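Local atomic coordinates of probable dehydrogenase (Bordetella bronchiseptica, PDB entry 3MOI), a protein that probably catalyses an NAD(P)-dependent oxidation or reduction of a still unidentified substrate as a GFO/IDH/MocA-type oxidoreductase. Residues R159-R162 with P163-D167. Numbering follows the deposited sequence.
Sequences RPRR and PEELD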
ATOM      1  N   ARG A 159      20.617  -6.528   8.014  1.00 41.37           N
ATOM      2  CA  ARG A 159      21.122  -7.867   8.229  1.00 41.98           C
ATOM      3  C   ARG A 159      22.609  -7.828   7.887  1.00 43.41           C
ATOM      4  O   ARG A 159      23.071  -6.916   7.229  1.00 43.92           O
ATOM      5  CB  ARG A 159      20.394  -8.867   7.328  1.00 41.86           C
ATOM      6  CG  ARG A 159      18.893  -8.759   7.431  1.00 40.56           C
ATOM      7  CD  ARG A 159      18.171  -9.900   6.788  1.00 40.49           C
ATOM      8  NE  ARG A 159      16.746  -9.595   6.736  1.00 40.60           N
ATOM      9  CZ  ARG A 159      15.894  -9.961   5.773  1.00 38.07           C
ATOM     10  NH1 ARG A 159      16.288 -10.695   4.734  1.00 36.87           N
ATOM     11  NH2 ARG A 159      14.628  -9.564   5.858  1.00 36.46           N
ATOM     12  N   PRO A 160      23.380  -8.786   8.381  1.00 45.14           N
ATOM     13  CA  PRO A 160      24.821  -8.764   8.163  1.00 46.14           C
ATOM     14  C   PRO A 160      25.247  -8.965   6.704  1.00 46.51           C
ATOM     15  O   PRO A 160      24.892  -9.959   6.115  1.00 45.83           O
ATOM     16  CB  PRO A 160      25.312  -9.935   9.026  1.00 46.35           C
ATOM     17  CG  PRO A 160      24.337 -10.010  10.128  1.00 46.56           C
ATOM     18  CD  PRO A 160      23.014  -9.657   9.512  1.00 46.00           C
ATOM     19  N   ARG A 161      26.058  -8.046   6.173  1.00 47.48           N
ATOM     20  CA  ARG A 161      26.396  -8.017   4.758  1.00 48.13           C
ATOM     21  C   ARG A 161      27.873  -7.851   4.479  1.00 48.92           C
ATOM     22  O   ARG A 161      28.604  -7.207   5.233  1.00 48.81           O
ATOM     23  CB  ARG A 161      25.698  -6.840   4.094  1.00 48.38           C
ATOM     24  CG  ARG A 161      24.206  -6.801   4.257  1.00 48.04           C
ATOM     25  CD  ARG A 161      23.474  -7.649   3.230  1.00 46.77           C
ATOM     26  NE  ARG A 161      22.048  -7.659   3.550  1.00 44.78           N
ATOM     27  CZ  ARG A 161      21.188  -8.625   3.226  1.00 43.67           C
ATOM     28  NH1 ARG A 161      21.562  -9.721   2.555  1.00 39.61           N
ATOM     29  NH2 ARG A 161      19.921  -8.496   3.602  1.00 45.11           N
ATOM     30  N   ARG A 162      28.291  -8.397   3.351  1.00 49.97           N
ATOM     31  CA  ARG A 162      29.608  -8.144   2.833  1.00 51.50           C
ATOM     32  C   ARG A 162      29.552  -6.768   2.167  1.00 52.03           C
ATOM     33  O   ARG A 162      28.487  -6.338   1.718  1.00 51.84           O
ATOM     34  CB  ARG A 162      30.001  -9.255   1.846  1.00 52.17           C
ATOM     35  CG  ARG A 162      30.188 -10.631   2.523  1.00 53.82           C
ATOM     36  CD  ARG A 162      30.750 -11.683   1.557  1.00 57.76           C
ATOM     37  NE  ARG A 162      31.072 -12.989   2.192  1.00 60.42           N
ATOM     38  CZ  ARG A 162      30.234 -14.030   2.338  1.00 59.84           C
ATOM     39  NH1 ARG A 162      28.960 -13.980   1.930  1.00 60.73           N
ATOM     40  NH2 ARG A 162      30.682 -15.141   2.900  1.00 59.13           N
ATOM     41  N   PRO A 163      30.684  -6.064   2.105  1.00 52.68           N
ATOM     42  CA  PRO A 163      30.637  -4.686   1.623  1.00 52.93           C
ATOM     43  C   PRO A 163      30.253  -4.536   0.157  1.00 52.69           C
ATOM     44  O   PRO A 163      29.631  -3.545  -0.200  1.00 53.78           O
ATOM     45  CB  PRO A 163      32.045  -4.159   1.906  1.00 53.35           C
ATOM     46  CG  PRO A 163      32.919  -5.389   1.793  1.00 53.83           C
ATOM     47  CD  PRO A 163      32.063  -6.543   2.287  1.00 53.18           C
ATOM     48  N   GLU A 164      30.549  -5.496  -0.695  1.00 52.65           N
ATOM     49  CA  GLU A 164      29.956  -5.449  -2.041  1.00 52.24           C
ATOM     50  C   GLU A 164      28.403  -5.513  -2.077  1.00 50.86           C
ATOM     51  O   GLU A 164      27.780  -5.070  -3.056  1.00 51.24           O
ATOM     52  CB  GLU A 164      30.516  -6.544  -2.928  1.00 52.88           C
ATOM     53  CG  GLU A 164      30.268  -7.994  -2.405  1.00 56.43           C
ATOM     54  CD  GLU A 164      31.468  -8.585  -1.600  1.00 58.58           C
ATOM     55  OE1 GLU A 164      32.226  -7.792  -0.922  1.00 54.50           O
ATOM     56  OE2 GLU A 164      31.612  -9.846  -1.676  1.00 57.68           O
ATOM     57  N   GLU A 165      27.764  -6.070  -1.053  1.00 48.65           N
ATOM     58  CA  GLU A 165      26.299  -6.085  -1.036  1.00 46.81           C
ATOM     59  C   GLU A 165      25.673  -4.717  -0.712  1.00 45.47           C
ATOM     60  O   GLU A 165      24.436  -4.588  -0.794  1.00 44.60           O
ATOM     61  CB  GLU A 165      25.787  -7.072  -0.005  1.00 46.73           C
ATOM     62  CG  GLU A 165      25.973  -8.508  -0.319  1.00 47.63           C
ATOM     63  CD  GLU A 165      25.488  -9.359   0.849  1.00 49.07           C
ATOM     64  OE1 GLU A 165      26.267  -9.569   1.784  1.00 48.78           O
ATOM     65  OE2 GLU A 165      24.320  -9.790   0.848  1.00 50.59           O
ATOM     66  N   LEU A 166      26.494  -3.740  -0.286  1.00 43.81           N
ATOM     67  CA  LEU A 166      26.057  -2.327  -0.092  1.00 43.64           C
ATOM     68  C   LEU A 166      26.542  -1.395  -1.227  1.00 42.67           C
ATOM     69  O   LEU A 166      26.791  -0.191  -1.006  1.00 42.64           O
ATOM     70  CB  LEU A 166      26.500  -1.777   1.282  1.00 43.47           C
ATOM     71  CG  LEU A 166      26.166  -2.721   2.444  1.00 43.69           C
ATOM     72  CD1 LEU A 166      26.831  -2.303   3.759  1.00 39.49           C
ATOM     73  CD2 LEU A 166      24.652  -2.871   2.579  1.00 40.65           C
ATOM     74  N   ASP A 167      26.689  -1.982  -2.416  1.00 41.32           N
ATOM     75  CA  ASP A 167      27.016  -1.274  -3.636  1.00 40.88           C
ATOM     76  C   ASP A 167      26.087  -1.747  -4.760  1.00 39.84           C
ATOM     77  O   ASP A 167      26.236  -2.836  -5.347  1.00 37.79           O
ATOM     78  CB  ASP A 167      28.473  -1.527  -3.998  1.00 41.41           C
ATOM     79  CG  ASP A 167      28.948  -0.732  -5.242  1.00 43.42           C
ATOM     80  OD1 ASP A 167      28.112  -0.126  -5.949  1.00 44.48           O
ATOM     81  OD2 ASP A 167      30.182  -0.746  -5.519  1.00 45.08           O
TER
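Glu165 turns its carboxylate back to Arg161 and Arg162, one oxygen to each. Glu165 OE1 accepts the backbone N-H of Arg162 (N to OE1 2.8 Å), on the anti side of the carboxylate, with an N-H...O angle of 160°. Glu165 OE2 takes the salt bridge, 3.2 Å from Arg161 NH1; the donor comes from the syn side, 31° out of the carboxylate plane. The two flat groups stand nearly perpendicular, so one nitrogen meets one oxygen rather than a matched pair. A bend at chi2 of Arg161 (-84°) folds its chain across the glutamate, bringing Arg161 CD within 3.3 Å of Glu165 OE2.

The return bond, Glu165 N to Arg162 O at 2.9 Å, spans three residues at the start of the 3-10 segment 163-165; its donor sits above the carbonyl plane. The carboxylate bond to Arg162 N is one half of a capping box, but the return bond ends on the carbonyl O, not a side chain, leaving the box incomplete. Alongside, Glu164 CD lies 3.8 Å from Arg162 CB.

Further out, Phe156 contacts the Arg161 guanidinium twice, Phe156 O accepting a hydrogen bond from NH2 and the ring making a cation-pi contact, while Glu270 accepts the Arg161 backbone N-H. The turn belongs to the surface loop between strand 145-153 and helix 174-177, where Pro160 and Arg162 pack on helix 270-278.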